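Local coordinates for protein intracellular exo-alpha-(1->5)-L-arabinofuranosidase (Bifidobacterium longum, PDB 2Y2W) that hydrolyses terminal alpha-L-arabinofuranosyl residues from arabinan and arabinoxylan, acting as an exo-enzyme of glycoside hydrolase family 51 in plant cell wall breakdown, at residues Q301-S306 with V343-K348; H239-A244 with L248-C253; K101-T106 with A415-E420. All blocks are in the same frame, centred on the assembly; numbering follows the deposited sequence.

Contact 1 of 3, residues Q301-S306 with V343-K348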
loop_
_atom_site.group_PDB
_atom_site.type_symbol
_atom_site.label_atom_id
_atom_site.label_comp_id
_atom_site.label_asym_id
_atom_site.label_seq_id
_atom_site.Cartn_x
_atom_site.Cartn_y
_atom_site.Cartn_z
ATOM N N GLN D 301 14.798 25.662 -35.620
ATOM C CA GLN D 301 14.084 24.955 -36.689
ATOM C C GLN D 301 13.484 23.625 -36.219
ATOM O O GLN D 301 12.408 23.235 -36.671
ATOM C CB GLN D 301 14.993 24.742 -37.909
ATOM C CG GLN D 301 14.262 24.308 -39.186
ATOM C CD GLN D 301 13.379 25.402 -39.772
ATOM O OE1 GLN D 301 13.854 26.290 -40.480
ATOM N NE2 GLN D 301 12.083 25.330 -39.488
ATOM N N ASP D 302 14.186 22.937 -35.318
ATOM C CA ASP D 302 13.658 21.729 -34.680
ATOM C C ASP D 302 12.427 22.063 -33.836
ATOM O O ASP D 302 11.440 21.322 -33.832
ATOM C CB ASP D 302 14.720 21.070 -33.789
ATOM C CG ASP D 302 15.917 20.549 -34.571
ATOM O OD1 ASP D 302 15.972 20.732 -35.807
ATOM O OD2 ASP D 302 16.815 19.954 -33.933
ATOM N N PHE D 303 12.506 23.189 -33.131
ATOM C CA PHE D 303 11.458 23.643 -32.226
ATOM C C PHE D 303 10.181 24.069 -32.958
ATOM O O PHE D 303 9.075 23.818 -32.477
ATOM C CB PHE D 303 11.995 24.772 -31.341
ATOM C CG PHE D 303 10.954 25.425 -30.479
ATOM C CD1 PHE D 303 10.189 24.674 -29.589
ATOM C CD2 PHE D 303 10.753 26.797 -30.541
ATOM C CE1 PHE D 303 9.230 25.280 -28.792
ATOM C CE2 PHE D 303 9.803 27.414 -29.741
ATOM C CZ PHE D 303 9.041 26.653 -28.863
ATOM N N LEU D 304 10.336 24.697 -34.120
ATOM C CA LEU D 304 9.187 25.137 -34.912
ATOM C C LEU D 304 8.403 23.962 -35.502
ATOM O O LEU D 304 7.218 24.094 -35.813
ATOM C CB LEU D 304 9.620 26.113 -36.010
ATOM C CG LEU D 304 10.115 27.493 -35.553
ATOM C CD1 LEU D 304 10.997 28.127 -36.619
ATOM C CD2 LEU D 304 8.963 28.416 -35.181
ATOM N N ALA D 305 9.065 22.813 -35.631
ATOM C CA ALA D 305 8.425 21.598 -36.126
ATOM C C ALA D 305 8.077 20.621 -34.997
ATOM O O ALA D 305 8.056 19.402 -35.204
ATOM C CB ALA D 305 9.312 20.924 -37.172
ATOM N N SER D 306 7.786 21.162 -33.812
ATOM C CA SER D 306 7.479 20.352 -32.626
ATOM C C SER D 306 6.164 19.586 -32.730
ATOM O O SER D 306 5.957 18.603 -32.014
ATOM C CB SER D 306 7.481 21.212 -31.362
ATOM O OG SER D 306 8.804 21.555 -30.991
ATOM N N VAL D 343 4.500 25.129 -24.443
ATOM C CA VAL D 343 5.912 25.487 -24.476
ATOM C C VAL D 343 6.431 25.722 -23.060
ATOM O O VAL D 343 5.878 26.536 -22.321
ATOM C CB VAL D 343 6.164 26.738 -25.362
ATOM C CG1 VAL D 343 7.602 27.224 -25.231
ATOM C CG2 VAL D 343 5.843 26.436 -26.820
ATOM N N TRP D 344 7.487 24.994 -22.691
ATOM C CA TRP D 344 8.145 25.165 -21.392
ATOM C C TRP D 344 9.656 24.955 -21.478
ATOM O O TRP D 344 10.127 23.870 -21.828
ATOM C CB TRP D 344 7.521 24.238 -20.337
ATOM C CG TRP D 344 8.260 24.167 -19.013
ATOM C CD1 TRP D 344 8.947 25.175 -18.392
ATOM C CD2 TRP D 344 8.351 23.030 -18.141
ATOM N NE1 TRP D 344 9.472 24.734 -17.202
ATOM C CE2 TRP D 344 9.119 23.422 -17.021
ATOM C CE3 TRP D 344 7.859 21.720 -18.198
ATOM C CZ2 TRP D 344 9.411 22.548 -15.967
ATOM C CZ3 TRP D 344 8.149 20.850 -17.148
ATOM C CH2 TRP D 344 8.918 21.270 -16.049
ATOM N N TYR D 345 10.402 26.008 -21.151
ATOM C CA TYR D 345 11.860 25.954 -21.076
ATOM C C TYR D 345 12.284 25.270 -19.776
ATOM O O TYR D 345 12.507 25.923 -18.753
ATOM C CB TYR D 345 12.460 27.361 -21.202
ATOM C CG TYR D 345 12.368 27.930 -22.601
ATOM C CD1 TYR D 345 11.254 28.668 -23.006
ATOM C CD2 TYR D 345 13.392 27.725 -23.524
ATOM C CE1 TYR D 345 11.163 29.186 -24.300
ATOM C CE2 TYR D 345 13.311 28.236 -24.817
ATOM C CZ TYR D 345 12.197 28.964 -25.199
ATOM O OH TYR D 345 12.123 29.467 -26.479
ATOM N N SER D 346 12.388 23.943 -19.836
ATOM C CA SER D 346 12.587 23.106 -18.653
ATOM C C SER D 346 14.036 23.018 -18.169
ATOM O O SER D 346 14.308 22.428 -17.121
ATOM C CB SER D 346 12.015 21.704 -18.893
ATOM O OG SER D 346 12.493 21.152 -20.107
ATOM N N ASP D 347 14.958 23.612 -18.925
ATOM C CA ASP D 347 16.371 23.648 -18.541
ATOM C C ASP D 347 16.634 24.503 -17.298
ATOM O O ASP D 347 17.561 24.224 -16.532
ATOM C CB ASP D 347 17.253 24.096 -19.713
ATOM C CG ASP D 347 16.783 25.392 -20.355
ATOM O OD1 ASP D 347 15.586 25.729 -20.257
ATOM O OD2 ASP D 347 17.625 26.072 -20.980
ATOM N N LYS D 348 15.808 25.532 -17.104
ATOM C CA LYS D 348 15.873 26.389 -15.916
ATOM C C LYS D 348 15.528 25.612 -14.642
ATOM O O LYS D 348 16.152 25.810 -13.598
ATOM C CB LYS D 348 14.938 27.601 -16.066
ATOM C CG LYS D 348 15.471 28.755 -16.932
ATOM C CD LYS D 348 15.472 28.422 -18.424
ATOM C CE LYS D 348 15.703 29.656 -19.287
ATOM N NZ LYS D 348 14.432 30.367 -19.604
#
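Just beyond the C-terminal end of barrel strand 335-341 in this family 51 (beta/alpha)8 enzyme, the chain at Val-343 and Tyr-345 meets Phe-303, near the end of helix 297-304. The two branches of Val-343 share the rim of the phenyl ring. CG2 approaches the edge, close to the ring plane, with CZ of Phe-303 3.8 Å from CG2 of Val-343, while CG1 of Val-343 lies 3.9 Å from the same CZ. With CG anti to the backbone N (chi1 173°), the Phe-303 ring extends from the helix toward Val-343, and the two side chains cross at about a right angle. Tyr-345 adds a looser, oblique contact, its OH 4.5 Å from CE2 of Phe-303; that hydroxyl is hydrogen-bonded to Asp-384, so its polar group is satisfied beside an apolar neighbour. Tyr-345 is also the centre of an inverse gamma turn, which bends the chain between Trp-344 and Ser-346. On the helix side, the carbonyl O of Phe-303 accepts two bonds from Ser-306, one from N and one from OG, both from the same face of its plane. The OG of Ser-306 is 2.7 Å from that O of Phe-303, tying down the chain just past the helix. Trp-344, between the two touching residues, probably takes part in substrate recognition, as in relatives; its CB points away from Phe-303, and its ring meets Tyr-286 edge-to-face. Helix 382-397 packs on both partners, Asp-384 touching Phe-303 and Val-343, and Tyr-287 of strand 280-287 also lies against Phe-303.

Contact 2 of 3, residues H239-A244 with L248-C253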
loop_
_atom_site.group_PDB
_atom_site.type_symbol
_atom_site.label_atom_id
_atom_site.label_comp_id
_atom_site.label_asym_id
_atom_site.label_seq_id
_atom_site.Cartn_x
_atom_site.Cartn_y
_atom_site.Cartn_z
ATOM N N HIS D 239 -12.578 1.436 -10.975
ATOM C CA HIS D 239 -13.741 0.581 -10.748
ATOM C C HIS D 239 -14.620 1.089 -9.608
ATOM O O HIS D 239 -15.836 1.222 -9.770
ATOM C CB HIS D 239 -13.319 -0.865 -10.469
ATOM C CG HIS D 239 -14.397 -1.687 -9.832
ATOM N ND1 HIS D 239 -14.397 -2.002 -8.491
ATOM C CD2 HIS D 239 -15.529 -2.222 -10.346
ATOM C CE1 HIS D 239 -15.474 -2.713 -8.209
ATOM N NE2 HIS D 239 -16.177 -2.862 -9.318
ATOM N N ALA D 240 -13.995 1.361 -8.463
ATOM C CA ALA D 240 -14.697 1.802 -7.262
ATOM C C ALA D 240 -15.399 3.141 -7.461
ATOM O O ALA D 240 -16.529 3.324 -7.013
ATOM C CB ALA D 240 -13.740 1.870 -6.081
ATOM N N MET D 241 -14.736 4.071 -8.141
ATOM C CA MET D 241 -15.343 5.366 -8.421
ATOM C C MET D 241 -16.539 5.252 -9.366
ATOM O O MET D 241 -17.597 5.821 -9.084
ATOM C CB MET D 241 -14.310 6.370 -8.926
ATOM C CG MET D 241 -13.451 6.942 -7.810
ATOM S SD MET D 241 -12.151 8.034 -8.390
ATOM C CE MET D 241 -13.106 9.445 -8.948
ATOM N N LYS D 242 -16.383 4.507 -10.464
ATOM C CA LYS D 242 -17.499 4.271 -11.392
ATOM C C LYS D 242 -18.628 3.454 -10.766
ATOM O O LYS D 242 -19.775 3.543 -11.204
ATOM C CB LYS D 242 -17.040 3.639 -12.711
ATOM C CG LYS D 242 -16.781 4.658 -13.819
ATOM C CD LYS D 242 -16.560 4.006 -15.182
ATOM C CE LYS D 242 -17.880 3.631 -15.862
ATOM N NZ LYS D 242 -17.659 2.825 -17.102
ATOM N N LEU D 243 -18.299 2.667 -9.745
ATOM C CA LEU D 243 -19.303 1.935 -8.979
ATOM C C LEU D 243 -20.150 2.886 -8.131
ATOM O O LEU D 243 -21.339 2.648 -7.925
ATOM C CB LEU D 243 -18.643 0.864 -8.102
ATOM C CG LEU D 243 -19.519 -0.081 -7.269
ATOM C CD1 LEU D 243 -20.625 -0.753 -8.091
ATOM C CD2 LEU D 243 -18.651 -1.126 -6.592
ATOM N N ALA D 244 -19.527 3.957 -7.644
ATOM C CA ALA D 244 -20.236 4.990 -6.893
ATOM C C ALA D 244 -21.007 5.899 -7.838
ATOM O O ALA D 244 -22.118 6.315 -7.527
ATOM C CB ALA D 244 -19.271 5.803 -6.045
ATOM N N LEU D 248 -19.307 9.132 -14.253
ATOM C CA LEU D 248 -17.945 9.649 -14.169
ATOM C C LEU D 248 -17.142 9.337 -15.422
ATOM O O LEU D 248 -17.362 8.316 -16.075
ATOM C CB LEU D 248 -17.215 9.090 -12.946
ATOM C CG LEU D 248 -17.603 9.542 -11.534
ATOM C CD1 LEU D 248 -16.605 8.973 -10.539
ATOM C CD2 LEU D 248 -17.699 11.064 -11.396
ATOM N N GLU D 249 -16.210 10.228 -15.746
ATOM C CA GLU D 249 -15.290 10.034 -16.859
ATOM C C GLU D 249 -13.861 10.083 -16.321
ATOM O O GLU D 249 -13.386 11.133 -15.892
ATOM C CB GLU D 249 -15.531 11.087 -17.945
ATOM C CG GLU D 249 -16.972 11.106 -18.460
ATOM C CD GLU D 249 -17.237 12.187 -19.495
ATOM O OE1 GLU D 249 -16.678 13.299 -19.367
ATOM O OE2 GLU D 249 -18.024 11.922 -20.434
ATOM N N LEU D 250 -13.188 8.935 -16.343
ATOM C CA LEU D 250 -11.941 8.751 -15.598
ATOM C C LEU D 250 -10.688 8.683 -16.468
ATOM O O LEU D 250 -10.660 7.989 -17.488
ATOM C CB LEU D 250 -12.043 7.511 -14.707
ATOM C CG LEU D 250 -13.241 7.495 -13.750
ATOM C CD1 LEU D 250 -13.419 6.123 -13.125
ATOM C CD2 LEU D 250 -13.119 8.571 -12.676
ATOM N N VAL D 251 -9.656 9.404 -16.034
ATOM C CA VAL D 251 -8.402 9.531 -16.779
ATOM C C VAL D 251 -7.269 8.770 -16.091
ATOM O O VAL D 251 -6.979 9.003 -14.915
ATOM C CB VAL D 251 -7.975 11.018 -16.942
ATOM C CG1 VAL D 251 -6.815 11.144 -17.923
ATOM C CG2 VAL D 251 -9.148 11.882 -17.386
ATOM N N ALA D 252 -6.639 7.864 -16.835
ATOM C CA ALA D 252 -5.446 7.162 -16.371
ATOM C C ALA D 252 -4.198 7.895 -16.833
ATOM O O ALA D 252 -4.183 8.475 -17.922
ATOM C CB ALA D 252 -5.432 5.739 -16.885
ATOM N N CYS D 253 -3.160 7.871 -15.998
ATOM C CA CYS D 253 -1.863 8.446 -16.345
ATOM C C CYS D 253 -1.248 7.680 -17.507
ATOM O O CYS D 253 -1.194 6.449 -17.491
ATOM C CB CYS D 253 -0.900 8.403 -15.155
ATOM S SG CYS D 253 -1.405 9.322 -13.688
#
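Met-241, on helix 227-244, reaches across to Leu-248, just before strand 249-252, and to Leu-250 within it, in a beta-alpha-beta unit of the (beta/alpha)8 barrel that runs from strand 209-212 through this helix. CB already touches the leucine that precedes the strand, with CB of Met-241 3.8 Å from CD1 of Leu-248. From there CG runs anti to the carbonyl carbon (chi1 -78°), and the chain stays extended through SD before bending at chi3 (70°). The bend brings the terminal methyl to both leucines: CE of Met-241 is 3.8 Å from CD2 of Leu-250 and 3.9 Å from CD1 of Leu-248. Met-241 and Leu-248 cross at about a right angle, touching at CB and again at CE of the methionine. Trp-210 of strand 209-212 packs on all three side chains, and Leu-181 of helix 174-185 also touches Met-241. Another face of the same helix meets the second subunit, where His-239 stacks edge-to-face with His-224 of that chain. Lys-242, next after Met-241, contributes its aliphatic part, CG lying 3.7 Å from CD1 of Leu-250, so the two methyls of Leu-250 serve different helix residues. CD1 of Leu-248 is likewise shared, for besides the methionine side chain it meets the backbone, 3.6 Å from O of Met-241.

Contact 3 of 3, residues K101-T106 with A415-E420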
loop_
_atom_site.group_PDB
_atom_site.type_symbol
_atom_site.label_atom_id
_atom_site.label_comp_id
_atom_site.label_asym_id
_atom_site.label_seq_id
_atom_site.Cartn_x
_atom_site.Cartn_y
_atom_site.Cartn_z
ATOM N N LYS D 101 -12.021 34.300 -19.512
ATOM C CA LYS D 101 -13.187 34.376 -20.390
ATOM C C LYS D 101 -12.752 34.707 -21.817
ATOM O O LYS D 101 -13.156 34.032 -22.764
ATOM C CB LYS D 101 -14.182 35.427 -19.866
ATOM C CG LYS D 101 -15.444 35.626 -20.718
ATOM C CD LYS D 101 -16.466 34.514 -20.507
ATOM C CE LYS D 101 -17.741 34.764 -21.305
ATOM N NZ LYS D 101 -17.585 34.453 -22.762
ATOM N N GLU D 102 -11.914 35.734 -21.952
ATOM C CA GLU D 102 -11.388 36.162 -23.247
ATOM C C GLU D 102 -10.550 35.073 -23.919
ATOM O O GLU D 102 -10.493 35.000 -25.147
ATOM C CB GLU D 102 -10.558 37.440 -23.090
ATOM C CG GLU D 102 -10.283 38.170 -24.404
ATOM C CD GLU D 102 -9.415 39.405 -24.230
ATOM O OE1 GLU D 102 -9.705 40.230 -23.331
ATOM O OE2 GLU D 102 -8.444 39.547 -25.002
ATOM N N LEU D 103 -9.911 34.234 -23.108
ATOM C CA LEU D 103 -9.090 33.142 -23.618
ATOM C C LEU D 103 -9.928 31.974 -24.137
ATOM O O LEU D 103 -9.486 31.233 -25.013
ATOM C CB LEU D 103 -8.102 32.667 -22.547
ATOM C CG LEU D 103 -6.968 31.707 -22.920
ATOM C CD1 LEU D 103 -6.084 32.266 -24.031
ATOM C CD2 LEU D 103 -6.140 31.389 -21.690
ATOM N N GLY D 104 -11.133 31.814 -23.596
ATOM C CA GLY D 104 -12.057 30.777 -24.055
ATOM C C GLY D 104 -11.774 29.400 -23.484
ATOM O O GLY D 104 -12.014 28.388 -24.143
ATOM N N VAL D 105 -11.260 29.361 -22.257
ATOM C CA VAL D 105 -11.041 28.108 -21.535
ATOM C C VAL D 105 -12.390 27.552 -21.071
ATOM O O VAL D 105 -13.215 28.285 -20.523
ATOM C CB VAL D 105 -10.091 28.302 -20.320
ATOM C CG1 VAL D 105 -9.792 26.968 -19.640
ATOM C CG2 VAL D 105 -8.789 28.981 -20.750
ATOM N N THR D 106 -12.603 26.258 -21.298
ATOM C CA THR D 106 -13.876 25.601 -20.989
ATOM C C THR D 106 -13.786 24.672 -19.781
ATOM O O THR D 106 -14.780 24.440 -19.092
ATOM C CB THR D 106 -14.363 24.762 -22.176
ATOM O OG1 THR D 106 -13.336 23.832 -22.543
ATOM C CG2 THR D 106 -14.707 25.647 -23.371
ATOM N N ALA D 415 2.404 30.479 -18.810
ATOM C CA ALA D 415 1.015 30.890 -19.000
ATOM C C ALA D 415 0.791 31.963 -20.066
ATOM O O ALA D 415 1.657 32.808 -20.283
ATOM C CB ALA D 415 0.450 31.357 -17.681
ATOM N N PRO D 416 -0.384 31.930 -20.728
ATOM C CA PRO D 416 -0.788 33.000 -21.640
ATOM C C PRO D 416 -1.181 34.265 -20.876
ATOM O O PRO D 416 -1.093 35.368 -21.412
ATOM C CB PRO D 416 -2.005 32.408 -22.355
ATOM C CG PRO D 416 -2.539 31.386 -21.424
ATOM C CD PRO D 416 -1.367 30.829 -20.700
ATOM N N ILE D 417 -1.605 34.088 -19.629
ATOM C CA ILE D 417 -1.970 35.193 -18.766
ATOM C C ILE D 417 -0.911 35.354 -17.684
ATOM O O ILE D 417 -0.650 34.427 -16.913
ATOM C CB ILE D 417 -3.349 34.966 -18.100
ATOM C CG1 ILE D 417 -4.416 34.639 -19.153
ATOM C CG2 ILE D 417 -3.746 36.186 -17.269
ATOM C CD1 ILE D 417 -5.696 34.046 -18.577
ATOM N N MET D 418 -0.294 36.531 -17.648
ATOM C CA MET D 418 0.625 36.892 -16.577
ATOM C C MET D 418 -0.046 37.913 -15.675
ATOM O O MET D 418 -0.692 38.839 -16.162
ATOM C CB MET D 418 1.920 37.468 -17.146
ATOM C CG MET D 418 2.914 36.432 -17.665
ATOM S SD MET D 418 3.664 35.425 -16.365
ATOM C CE MET D 418 4.628 36.632 -15.453
ATOM N N ALA D 419 0.107 37.739 -14.366
ATOM C CA ALA D 419 -0.502 38.637 -13.387
ATOM C C ALA D 419 0.526 39.133 -12.371
ATOM O O ALA D 419 1.133 38.337 -11.650
ATOM C CB ALA D 419 -1.665 37.948 -12.693
ATOM N N GLU D 420 0.720 40.450 -12.328
ATOM C CA GLU D 420 1.703 41.068 -11.433
ATOM C C GLU D 420 1.133 41.422 -10.062
ATOM O O GLU D 420 -0.061 41.693 -9.925
ATOM C CB GLU D 420 2.325 42.308 -12.083
ATOM C CG GLU D 420 3.613 42.035 -12.865
ATOM C CD GLU D 420 3.369 41.372 -14.210
ATOM O OE1 GLU D 420 2.232 41.454 -14.720
ATOM O OE2 GLU D 420 4.318 40.772 -14.763
#
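Leu-103 makes its closest contacts with Pro-416 and Ile-417 through one methyl, CD2, and everything that passes directly between the two segments is apolar. The nearer partner is the proline: CD2 of Leu-103 lies 3.6 Å from CG of Pro-416, at the outer corner of the pyrrolidine ring, and the two side chains cross at about a right angle. The same methyl also reaches the end of the isoleucine, with CD2 of Leu-103 4.1 Å from CD1 of Ile-417. The leucine is carried outward by CG standing anti to the backbone N (chi1 -169°), whereas the longer branch of Ile-417 leaves with CG1 anti to the carbonyl carbon (chi1 -53°) and presents its terminal methyl to the helix. Phe-431 of helix 431-440 packs on both Leu-103 and Ile-417, and Phe-434 adds to the cover of the leucine.

In the fold, this joins the end of helix 94-103, which leads into barrel strand 107-110, to the short antiparallel hairpin of strands 417-419 and 425-427, following the last barrel strand, 402-408. The helix closes at Gly-104 in a Schellman motif, whose positive phi (81°) turns the chain away from the helix directly after Leu-103.

The polar interactions involve neighbouring residues. Backbone bonding inside segment 101-106 includes a weak hydrogen bond, with N of Gly-104 3.1 Å from O of Lys-101. Glu-102, next to the leucine, forms a salt bridge with Arg-427 of strand 425-427, the partner strand of the hairpin.

How the contacts relate
From the N terminus, contact 3 opens at the end of helix 94-103 and closes only at residues 415-420, after a loop of 308 residues that includes most of the barrel; it ties that helix to hairpin strand 417-419, after the last barrel strand, 402-408. Contacts 2 and 1 are nested inside that loop and follow one another in series without crossing. Contact 2 closes a short turn, joining helix 227-244 to the strand after it, while contact 1 spans 36 residues and ties helix 297-304 to the chain beyond strand 335-341. Contacts 1 and 2 lie on opposite sides of the chain's centre; contacts 1 and 3 come within about 6 Å at their nearest atoms, without touching.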